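Tryptophan synthase alpha chain (Campylobacter jejuni, PDB 3THA) catalyses the aldol cleavage of indoleglycerol phosphate to indole and glyceraldehyde 3-phosphate, as the alpha subunit of tryptophan synthase. Local coordinates at the interface of chains A and B. Numbering follows the deposited sequence. Chains: chain A/B, Tryptophan synthase alpha chain.

Contact 1: the interface of chains A and B. Residues chain A 54, 57-59, 62-63, 66; chain B 171-172, 174, 206.
The ring of B:Phe206 is wedged between two segments of chain A. On one face lies the loop at A:Asp57 and A:Gly58, with A:Gly58 CA above the rim and 3.5 Å from the ring atom CZ of B:Phe206. CB of A:Asp57 lies beyond the CD1-CE1 edge, toward the same face, 3.3 Å from CE1 of B:Phe206. Over the centre of the opposite face stands the side-chain amine of A:Lys66, NZ lying 3.8 Å from the ring centroid of B:Phe206 in a cation-pi contact. At the ring's edge, in its plane, is the carboxylate oxygen OD1 of A:Asp63, 3.6 Å from CE2 of B:Phe206; this carboxylate is turned 60° to the ring. CG of B:Phe206 is anti to its backbone N (chi1 -173°), sending the ring out to meet A:Lys66 tip to tip. The lysine chain bends at chi3 and chi4, bringing CD against the ring and NZ within a weak hydrogen bond of A:Pro54 O at 3.1 Å. B:Leu171 CD1 packs on that carbonyl oxygen. One turn earlier in helix 60-70 of chain A, A:Asp63 is crossed nearly at a right angle by the side chain of B:Ile174. The patch may steady the loop carrying A:Asp57, a predicted catalytic proton acceptor, against a phenylalanine that in TrpA enzymes lines the substrate pocket; the structure alone does not show whether this alpha-alpha pairing forms in solution.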
ATOM      1  N   PRO A  54      -0.727  -7.235  -3.693  1.00 84.61           N
ATOM      2  CA  PRO A  54      -1.412  -5.917  -3.583  1.00 84.99           C
ATOM      3  C   PRO A  54      -2.840  -5.863  -4.131  1.00 88.58           C
ATOM      4  O   PRO A  54      -3.236  -6.726  -4.903  1.00 90.43           O
ATOM      5  CB  PRO A  54      -0.531  -4.974  -4.406  1.00 84.55           C
ATOM      6  CG  PRO A  54       0.570  -5.866  -5.041  1.00 83.83           C
ATOM      7  CD  PRO A  54       0.659  -7.085  -4.167  1.00 83.24           C
ATOM      8  N   ASP A  57      -5.085  -1.872  -7.107  1.00 96.63           N
ATOM      9  CA  ASP A  57      -3.992  -1.098  -7.709  1.00 94.63           C
ATOM     10  C   ASP A  57      -3.791  -1.292  -9.244  1.00 95.49           C
ATOM     11  O   ASP A  57      -4.736  -1.254 -10.021  1.00 98.39           O
ATOM     12  CB  ASP A  57      -2.693  -1.420  -6.921  1.00 90.74           C
ATOM     13  CG  ASP A  57      -1.829  -0.187  -6.634  1.00 91.03           C
ATOM     14  OD1 ASP A  57      -2.127   0.908  -7.169  1.00 95.07           O
ATOM     15  OD2 ASP A  57      -0.852  -0.304  -5.841  1.00 90.46           O
ATOM     16  N   GLY A  58      -2.525  -1.478  -9.631  1.00 92.81           N
ATOM     17  CA  GLY A  58      -2.077  -1.683 -11.009  1.00 93.12           C
ATOM     18  C   GLY A  58      -0.641  -1.191 -11.234  1.00 89.34           C
ATOM     19  O   GLY A  58      -0.127  -1.359 -12.346  1.00 90.61           O
ATOM     20  N   GLU A  59      -0.002  -0.626 -10.186  1.00 84.25           N
ATOM     21  CA  GLU A  59       1.185   0.316 -10.301  1.00 81.05           C
ATOM     22  C   GLU A  59       2.631  -0.240 -10.220  1.00 76.21           C
ATOM     23  O   GLU A  59       2.841  -1.442 -10.050  1.00 75.00           O
ATOM     24  CB  GLU A  59       1.060   1.532  -9.337  1.00 80.35           C
ATOM     25  CG  GLU A  59       1.340   2.903 -10.029  1.00 81.95           C
ATOM     26  CD  GLU A  59       1.329   4.094  -9.057  1.00 80.77           C
ATOM     27  OE1 GLU A  59       0.412   4.953  -9.128  1.00 80.82           O
ATOM     28  OE2 GLU A  59       2.247   4.168  -8.208  1.00 79.41           O
ATOM     29  N   ALA A  62       3.748  -2.213  -7.043  1.00 61.69           N
ATOM     30  CA  ALA A  62       2.848  -3.353  -6.884  1.00 62.34           C
ATOM     31  C   ALA A  62       3.080  -4.478  -7.920  1.00 62.94           C
ATOM     32  O   ALA A  62       3.172  -5.656  -7.554  1.00 62.71           O
ATOM     33  CB  ALA A  62       1.399  -2.874  -6.858  1.00 64.84           C
ATOM     34  N   ASP A  63       3.244  -4.145  -9.199  1.00 64.30           N
ATOM     35  CA  ASP A  63       3.477  -5.220 -10.200  1.00 65.44           C
ATOM     36  C   ASP A  63       4.793  -6.030 -10.046  1.00 63.39           C
ATOM     37  O   ASP A  63       4.841  -7.261 -10.287  1.00 64.04           O
ATOM     38  CB  ASP A  63       3.378  -4.646 -11.581  1.00 68.55           C
ATOM     39  CG  ASP A  63       1.955  -4.233 -11.948  1.00 73.60           C
ATOM     40  OD1 ASP A  63       1.156  -5.125 -12.368  1.00 77.52           O
ATOM     41  OD2 ASP A  63       1.654  -3.015 -11.849  1.00 72.00           O
ATOM     42  N   LYS A  66       4.269  -8.768  -7.352  1.00 64.85           N
ATOM     43  CA  LYS A  66       3.520  -9.975  -7.799  1.00 67.37           C
ATOM     44  C   LYS A  66       4.373 -10.876  -8.645  1.00 69.04           C
ATOM     45  O   LYS A  66       4.272 -12.137  -8.580  1.00 70.62           O
ATOM     46  CB  LYS A  66       2.321  -9.580  -8.644  1.00 70.55           C
ATOM     47  CG  LYS A  66       1.795  -8.136  -8.358  1.00 70.94           C
ATOM     48  CD  LYS A  66       0.306  -7.944  -8.720  1.00 72.60           C
ATOM     49  CE  LYS A  66      -0.622  -8.846  -7.861  1.00 75.41           C
ATOM     50  NZ  LYS A  66      -1.855  -8.187  -7.281  1.00 75.14           N
TER
ATOM     51  N   LEU B 171      -7.941 -11.271  -6.747  1.00 62.81           N
ATOM     52  CA  LEU B 171      -6.941 -10.436  -7.382  1.00 64.84           C
ATOM     53  C   LEU B 171      -6.589 -11.060  -8.711  1.00 68.28           C
ATOM     54  O   LEU B 171      -6.741 -12.268  -8.909  1.00 69.19           O
ATOM     55  CB  LEU B 171      -5.700 -10.270  -6.504  1.00 64.15           C
ATOM     56  CG  LEU B 171      -6.030  -9.708  -5.124  1.00 62.91           C
ATOM     57  CD1 LEU B 171      -4.824  -9.669  -4.240  1.00 63.53           C
ATOM     58  CD2 LEU B 171      -6.618  -8.339  -5.241  1.00 62.92           C
ATOM     59  N   ALA B 172      -6.172 -10.221  -9.643  1.00 70.34           N
ATOM     60  CA  ALA B 172      -5.786 -10.680 -10.938  1.00 73.93           C
ATOM     61  C   ALA B 172      -4.271 -10.586 -10.929  1.00 76.41           C
ATOM     62  O   ALA B 172      -3.693  -9.835 -10.130  1.00 75.70           O
ATOM     63  CB  ALA B 172      -6.404  -9.799 -11.992  1.00 75.02           C
ATOM     64  N   ILE B 174      -0.540 -10.233 -13.083  1.00 88.94           N
ATOM     65  CA  ILE B 174      -0.010  -9.636 -14.300  1.00 92.01           C
ATOM     66  C   ILE B 174       1.212 -10.405 -14.740  1.00 94.38           C
ATOM     67  O   ILE B 174       1.654 -10.248 -15.875  1.00 97.24           O
ATOM     68  CB  ILE B 174       0.343  -8.139 -14.125  1.00 91.76           C
ATOM     69  CG1 ILE B 174       0.987  -7.880 -12.752  1.00 90.48           C
ATOM     70  CG2 ILE B 174      -0.898  -7.291 -14.295  1.00 91.69           C
ATOM     71  CD1 ILE B 174       2.477  -8.307 -12.603  1.00 91.11           C
ATOM     72  N   PHE B 206      -7.848  -5.233  -9.536  1.00 73.14           N
ATOM     73  CA  PHE B 206      -6.388  -5.008  -9.791  1.00 75.12           C
ATOM     74  C   PHE B 206      -6.009  -5.001 -11.285  1.00 77.72           C
ATOM     75  O   PHE B 206      -6.067  -6.030 -11.956  1.00 78.52           O
ATOM     76  CB  PHE B 206      -5.410  -5.923  -8.983  1.00 74.97           C
ATOM     77  CG  PHE B 206      -3.942  -5.526  -9.153  1.00 76.43           C
ATOM     78  CD1 PHE B 206      -3.323  -4.704  -8.220  1.00 76.09           C
ATOM     79  CD2 PHE B 206      -3.214  -5.924 -10.285  1.00 78.75           C
ATOM     80  CE1 PHE B 206      -2.005  -4.292  -8.403  1.00 79.07           C
ATOM     81  CE2 PHE B 206      -1.886  -5.526 -10.476  1.00 81.93           C
ATOM     82  CZ  PHE B 206      -1.276  -4.703  -9.537  1.00 81.46           C
TER

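Contact 2: the interface of chains A and B. Residues chain A 147, 149, 151, 171-173, 206; chain B 53-54, 66, 69.
Chain B offers the loop at B:Asp53 and B:Pro54 together with helix 60-70, and they dock on the ends of strands 146-149 and 168-171 of chain A and the loops that follow. Both chains have the TrpA (beta/alpha)8-barrel fold, and these loops belong to the catalytic rim. OG of A:Ser149, anti to its backbone N (chi1 179°), donates to OD1 of B:Asp53 at 2.7 Å, reaching the anti side of the carboxylate, 16° out of its plane. The same hydroxyl is steadied within chain A: it shares a hydrogen bond with OG1 of A:Thr151 at 3.0 Å and accepts a straight one from the backbone N of A:Thr151. The other carboxylate oxygen of B:Asp53, OD2, takes a salt bridge on its syn side from NZ of B:Lys66, 2.6 Å away, so the aspartate is gripped at both oxygens. The pairing may help fix the lysine tip: bent at chi2 and chi4, B:Lys66 lays CE over the centre of the A:Phe206 ring, 3.4 Å from the centroid, while NZ leans toward CD1 of A:Phe206 at 3.3 Å. On the backbone side of the aspartate, methyl CD1 of A:Leu171 packs on the carbonyl O of B:Asp53 at 3.5 Å.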
ATOM      1  N   LEU A 147       8.122   6.865  11.055  1.00 50.92           N
ATOM      2  CA  LEU A 147       7.662   7.481   9.835  1.00 52.03           C
ATOM      3  C   LEU A 147       6.943   8.790  10.150  1.00 53.05           C
ATOM      4  O   LEU A 147       6.040   8.809  10.968  1.00 54.80           O
ATOM      5  CB  LEU A 147       6.734   6.512   9.112  1.00 52.27           C
ATOM      6  CG  LEU A 147       6.289   7.148   7.800  1.00 57.24           C
ATOM      7  CD1 LEU A 147       7.358   6.903   6.750  1.00 56.58           C
ATOM      8  CD2 LEU A 147       4.936   6.595   7.351  1.00 59.11           C
ATOM      9  N   SER A 149       5.150  12.447   8.229  1.00 56.82           N
ATOM     10  CA  SER A 149       4.689  13.132   7.036  1.00 58.68           C
ATOM     11  C   SER A 149       4.603  14.657   7.223  1.00 61.84           C
ATOM     12  O   SER A 149       4.654  15.148   8.344  1.00 62.51           O
ATOM     13  CB  SER A 149       3.320  12.587   6.677  1.00 59.14           C
ATOM     14  OG  SER A 149       2.816  13.255   5.531  1.00 64.00           O
ATOM     15  N   THR A 151       2.014  16.195   6.765  1.00 67.56           N
ATOM     16  CA  THR A 151       0.648  16.356   7.293  1.00 69.08           C
ATOM     17  C   THR A 151       0.526  15.931   8.759  1.00 67.67           C
ATOM     18  O   THR A 151      -0.514  16.130   9.385  1.00 69.67           O
ATOM     19  CB  THR A 151      -0.385  15.549   6.456  1.00 69.08           C
ATOM     20  OG1 THR A 151       0.050  14.184   6.315  1.00 64.42           O
ATOM     21  CG2 THR A 151      -0.556  16.169   5.103  1.00 71.55           C
ATOM     22  N   LEU A 171       7.925  11.814   4.835  1.00 52.36           N
ATOM     23  CA  LEU A 171       7.142  11.810   3.585  1.00 54.76           C
ATOM     24  C   LEU A 171       6.829  13.189   3.061  1.00 58.22           C
ATOM     25  O   LEU A 171       6.215  13.987   3.755  1.00 59.31           O
ATOM     26  CB  LEU A 171       5.824  11.099   3.777  1.00 54.00           C
ATOM     27  CG  LEU A 171       6.097   9.635   4.061  1.00 53.14           C
ATOM     28  CD1 LEU A 171       4.844   8.968   4.657  1.00 49.55           C
ATOM     29  CD2 LEU A 171       6.621   8.940   2.728  1.00 50.52           C
ATOM     30  N   ALA A 172       7.244  13.470   1.835  1.00 60.16           N
ATOM     31  CA  ALA A 172       6.904  14.733   1.220  1.00 64.56           C
ATOM     32  C   ALA A 172       5.488  14.707   0.636  1.00 67.58           C
ATOM     33  O   ALA A 172       4.791  13.700   0.737  1.00 65.89           O
ATOM     34  CB  ALA A 172       7.915  15.101   0.165  1.00 64.76           C
ATOM     35  N   SER A 173       5.068  15.852   0.103  1.00 72.84           N
ATOM     36  CA  SER A 173       3.947  15.960  -0.811  1.00 78.08           C
ATOM     37  C   SER A 173       4.436  16.459  -2.171  1.00 81.56           C
ATOM     38  O   SER A 173       5.511  17.081  -2.270  1.00 82.62           O
ATOM     39  CB  SER A 173       2.920  16.942  -0.272  1.00 80.43           C
ATOM     40  OG  SER A 173       2.261  16.345   0.820  1.00 82.58           O
ATOM     41  N   PHE A 206       9.164   9.961  -1.262  1.00 53.41           N
ATOM     42  CA  PHE A 206       7.897  10.191  -1.973  1.00 55.29           C
ATOM     43  C   PHE A 206       8.031  11.316  -2.968  1.00 59.08           C
ATOM     44  O   PHE A 206       8.322  12.429  -2.577  1.00 61.52           O
ATOM     45  CB  PHE A 206       6.710  10.490  -1.041  1.00 55.28           C
ATOM     46  CG  PHE A 206       5.426  10.632  -1.774  1.00 52.22           C
ATOM     47  CD1 PHE A 206       4.489   9.642  -1.723  1.00 47.52           C
ATOM     48  CD2 PHE A 206       5.170  11.769  -2.548  1.00 54.36           C
ATOM     49  CE1 PHE A 206       3.303   9.768  -2.455  1.00 49.85           C
ATOM     50  CE2 PHE A 206       4.018  11.901  -3.263  1.00 51.59           C
ATOM     51  CZ  PHE A 206       3.073  10.904  -3.205  1.00 50.44           C
TER
ATOM     52  N   ASP B  53      -0.415   8.945   6.632  1.00 78.85           N
ATOM     53  CA  ASP B  53       0.036   9.195   5.264  1.00 80.42           C
ATOM     54  C   ASP B  53       0.767   7.995   4.645  1.00 81.10           C
ATOM     55  O   ASP B  53       1.723   7.496   5.218  1.00 81.60           O
ATOM     56  CB  ASP B  53       0.886  10.452   5.175  1.00 82.13           C
ATOM     57  CG  ASP B  53       1.218  10.823   3.744  1.00 84.56           C
ATOM     58  OD1 ASP B  53       1.722  11.954   3.493  1.00 86.42           O
ATOM     59  OD2 ASP B  53       0.963   9.971   2.861  1.00 84.63           O
ATOM     60  N   PRO B  54       0.278   7.517   3.484  1.00 81.41           N
ATOM     61  CA  PRO B  54       0.906   6.476   2.650  1.00 82.27           C
ATOM     62  C   PRO B  54       2.385   6.632   2.358  1.00 84.87           C
ATOM     63  O   PRO B  54       2.831   7.642   1.835  1.00 87.07           O
ATOM     64  CB  PRO B  54       0.126   6.572   1.362  1.00 81.84           C
ATOM     65  CG  PRO B  54      -1.282   6.869   1.880  1.00 80.87           C
ATOM     66  CD  PRO B  54      -1.112   7.778   3.055  1.00 79.42           C
ATOM     67  N   LYS B  66      -2.819  11.972   0.854  1.00 66.00           N
ATOM     68  CA  LYS B  66      -2.147  13.111   1.462  1.00 67.40           C
ATOM     69  C   LYS B  66      -3.064  14.291   1.330  1.00 67.84           C
ATOM     70  O   LYS B  66      -3.258  15.080   2.276  1.00 67.50           O
ATOM     71  CB  LYS B  66      -0.790  13.446   0.814  1.00 70.51           C
ATOM     72  CG  LYS B  66       0.156  12.268   0.549  1.00 70.86           C
ATOM     73  CD  LYS B  66       1.572  12.793   0.658  1.00 75.77           C
ATOM     74  CE  LYS B  66       2.648  11.775   0.275  1.00 76.87           C
ATOM     75  NZ  LYS B  66       2.499  10.342   0.757  1.00 76.87           N
ATOM     76  N   LEU B  69      -5.722  14.081   3.773  1.00 66.97           N
ATOM     77  CA  LEU B  69      -5.178  14.249   5.130  1.00 68.61           C
ATOM     78  C   LEU B  69      -4.874  15.692   5.478  1.00 70.73           C
ATOM     79  O   LEU B  69      -5.280  16.171   6.539  1.00 71.34           O
ATOM     80  CB  LEU B  69      -3.935  13.377   5.402  1.00 68.93           C
ATOM     81  CG  LEU B  69      -4.162  11.880   5.559  1.00 66.80           C
ATOM     82  CD1 LEU B  69      -2.791  11.181   5.502  1.00 69.32           C
ATOM     83  CD2 LEU B  69      -4.931  11.552   6.839  1.00 63.46           C
TER

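Contact 3: the interface of chains A and B. Residues chain A 59, 206-208, 226-228; chain B 57-59.
B:Asp57 pushes its carboxylate between two backbone amides of chain A. OD2 of B:Asp57 accepts from A:Gly207 N at 2.9 Å, and OD1 of B:Asp57 from A:Gly227 N, also at 2.9 Å. The two amides approach from opposite faces of the carboxylate, 54° out of its plane at OD2 and 36° at OD1. CG anti to the backbone N (chi1 -167°) directs the carboxylate toward them. The aspartate's own backbone is caught too: A:Thr228 OG1 donates to B:Asp57 O at 3.0 Å, and methyl CG2 of A:Thr228 packs on CB of B:Asp57 at 3.7 Å. Next along the loop, B:Gly58 N sits above the rim of the A:Phe206 ring, 3.3 Å from CE1. Behind these, the loop is braced from within by B:Glu59, which bends at chi2 and takes B:Asp57 N on OE2 at a short 2.5 Å, from above its carboxylate. A:Glu59 crosses B:Glu59 at a slant, and the nearness of the two carboxylates might raise their pKa. The amides of A:Gly207 and A:Gly227 follow strands 202-205 and 223-226, with A:Thr228 opening helix 228-233: the phosphate-binding corner of the TrpA barrel, which the intruding carboxylate probably occupies in place of substrate phosphate.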
ATOM      1  N   GLU A  59      -0.002  -0.626 -10.186  1.00 84.25           N
ATOM      2  CA  GLU A  59       1.185   0.316 -10.301  1.00 81.05           C
ATOM      3  C   GLU A  59       2.631  -0.240 -10.220  1.00 76.21           C
ATOM      4  O   GLU A  59       2.841  -1.442 -10.050  1.00 75.00           O
ATOM      5  CB  GLU A  59       1.060   1.532  -9.337  1.00 80.35           C
ATOM      6  CG  GLU A  59       1.340   2.903 -10.029  1.00 81.95           C
ATOM      7  CD  GLU A  59       1.329   4.094  -9.057  1.00 80.77           C
ATOM      8  OE1 GLU A  59       0.412   4.953  -9.128  1.00 80.82           O
ATOM      9  OE2 GLU A  59       2.247   4.168  -8.208  1.00 79.41           O
ATOM     10  N   PHE A 206       9.164   9.961  -1.262  1.00 53.41           N
ATOM     11  CA  PHE A 206       7.897  10.191  -1.973  1.00 55.29           C
ATOM     12  C   PHE A 206       8.031  11.316  -2.968  1.00 59.08           C
ATOM     13  O   PHE A 206       8.322  12.429  -2.577  1.00 61.52           O
ATOM     14  CB  PHE A 206       6.710  10.490  -1.041  1.00 55.28           C
ATOM     15  CG  PHE A 206       5.426  10.632  -1.774  1.00 52.22           C
ATOM     16  CD1 PHE A 206       4.489   9.642  -1.723  1.00 47.52           C
ATOM     17  CD2 PHE A 206       5.170  11.769  -2.548  1.00 54.36           C
ATOM     18  CE1 PHE A 206       3.303   9.768  -2.455  1.00 49.85           C
ATOM     19  CE2 PHE A 206       4.018  11.901  -3.263  1.00 51.59           C
ATOM     20  CZ  PHE A 206       3.073  10.904  -3.205  1.00 50.44           C
ATOM     21  N   GLY A 207       7.815  11.034  -4.253  1.00 61.11           N
ATOM     22  CA  GLY A 207       7.831  12.092  -5.286  1.00 64.12           C
ATOM     23  C   GLY A 207       9.161  12.354  -5.980  1.00 65.01           C
ATOM     24  O   GLY A 207       9.242  13.168  -6.895  1.00 67.86           O
ATOM     25  N   ILE A 208      10.210  11.679  -5.555  1.00 63.22           N
ATOM     26  CA  ILE A 208      11.535  11.980  -6.053  1.00 64.34           C
ATOM     27  C   ILE A 208      11.802  11.064  -7.257  1.00 65.50           C
ATOM     28  O   ILE A 208      11.824   9.817  -7.111  1.00 63.73           O
ATOM     29  CB  ILE A 208      12.582  11.846  -4.921  1.00 61.95           C
ATOM     30  CG1 ILE A 208      12.149  12.731  -3.755  1.00 63.38           C
ATOM     31  CG2 ILE A 208      13.947  12.271  -5.370  1.00 61.69           C
ATOM     32  CD1 ILE A 208      12.868  12.486  -2.464  1.00 60.26           C
ATOM     33  N   VAL A 226      14.683   7.336  -3.115  1.00 48.73           N
ATOM     34  CA  VAL A 226      14.114   7.140  -4.429  1.00 48.82           C
ATOM     35  C   VAL A 226      13.628   5.706  -4.507  1.00 48.14           C
ATOM     36  O   VAL A 226      14.404   4.741  -4.319  1.00 47.76           O
ATOM     37  CB  VAL A 226      15.208   7.348  -5.515  1.00 51.37           C
ATOM     38  CG1 VAL A 226      14.620   7.235  -6.940  1.00 50.75           C
ATOM     39  CG2 VAL A 226      15.889   8.668  -5.334  1.00 50.21           C
ATOM     40  N   GLY A 227      12.333   5.542  -4.756  1.00 48.68           N
ATOM     41  CA  GLY A 227      11.714   4.199  -4.740  1.00 46.61           C
ATOM     42  C   GLY A 227      11.293   3.803  -6.142  1.00 47.65           C
ATOM     43  O   GLY A 227      11.977   3.079  -6.833  1.00 47.80           O
ATOM     44  N   THR A 228      10.187   4.348  -6.593  1.00 49.70           N
ATOM     45  CA  THR A 228       9.506   3.811  -7.725  1.00 51.72           C
ATOM     46  C   THR A 228      10.362   3.949  -8.985  1.00 52.81           C
ATOM     47  O   THR A 228      10.366   3.053  -9.816  1.00 53.06           O
ATOM     48  CB  THR A 228       8.164   4.529  -7.940  1.00 54.41           C
ATOM     49  OG1 THR A 228       8.404   5.922  -7.798  1.00 57.27           O
ATOM     50  CG2 THR A 228       7.092   4.069  -6.909  1.00 51.44           C
TER
ATOM     51  N   ASP B  57       5.663   5.938  -3.115  1.00 89.96           N
ATOM     52  CA  ASP B  57       6.484   6.928  -3.859  1.00 91.01           C
ATOM     53  C   ASP B  57       5.817   7.493  -5.159  1.00 89.88           C
ATOM     54  O   ASP B  57       6.101   7.051  -6.272  1.00 89.84           O
ATOM     55  CB  ASP B  57       7.918   6.355  -4.112  1.00 94.39           C
ATOM     56  CG  ASP B  57       8.921   7.418  -4.595  1.00 97.52           C
ATOM     57  OD1 ASP B  57      10.122   7.296  -4.282  1.00100.56           O
ATOM     58  OD2 ASP B  57       8.517   8.380  -5.288  1.00100.43           O
ATOM     59  N   GLY B  58       4.910   8.462  -5.002  1.00 87.97           N
ATOM     60  CA  GLY B  58       4.325   9.183  -6.152  1.00 87.32           C
ATOM     61  C   GLY B  58       2.943   8.754  -6.643  1.00 84.67           C
ATOM     62  O   GLY B  58       2.320   9.491  -7.416  1.00 86.53           O
ATOM     63  N   GLU B  59       2.444   7.616  -6.162  1.00 80.23           N
ATOM     64  CA  GLU B  59       1.208   6.978  -6.662  1.00 77.86           C
ATOM     65  C   GLU B  59      -0.125   7.740  -6.638  1.00 75.40           C
ATOM     66  O   GLU B  59      -0.447   8.446  -5.677  1.00 75.03           O
ATOM     67  CB  GLU B  59       0.977   5.581  -6.026  1.00 75.88           C
ATOM     68  CG  GLU B  59       1.750   5.251  -4.767  1.00 76.63           C
ATOM     69  CD  GLU B  59       3.063   4.501  -5.013  1.00 78.08           C
ATOM     70  OE1 GLU B  59       3.075   3.256  -5.208  1.00 82.70           O
ATOM     71  OE2 GLU B  59       4.105   5.143  -4.948  1.00 78.42           O
TER

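Contacts 2 and 3 are neighbours, their C-alpha centres about 12 Å apart, and share A:Phe206; contact 1 lies about 22 Å from contact 2 and 16 Å from contact 3, with which it shares A:Glu59. The two-fold relates contact 1 to the region of contacts 2 and 3. The loop before helix 60-70 meets the partner's Phe206 in both halves, but only in contact 3 does the Asp57 carboxylate bond to the partner's glycine amides; the two copies of the loop differ in conformation. The working enzyme is an alpha2beta2 tetramer, so the alpha-alpha pair may reflect crystallisation without beta chains.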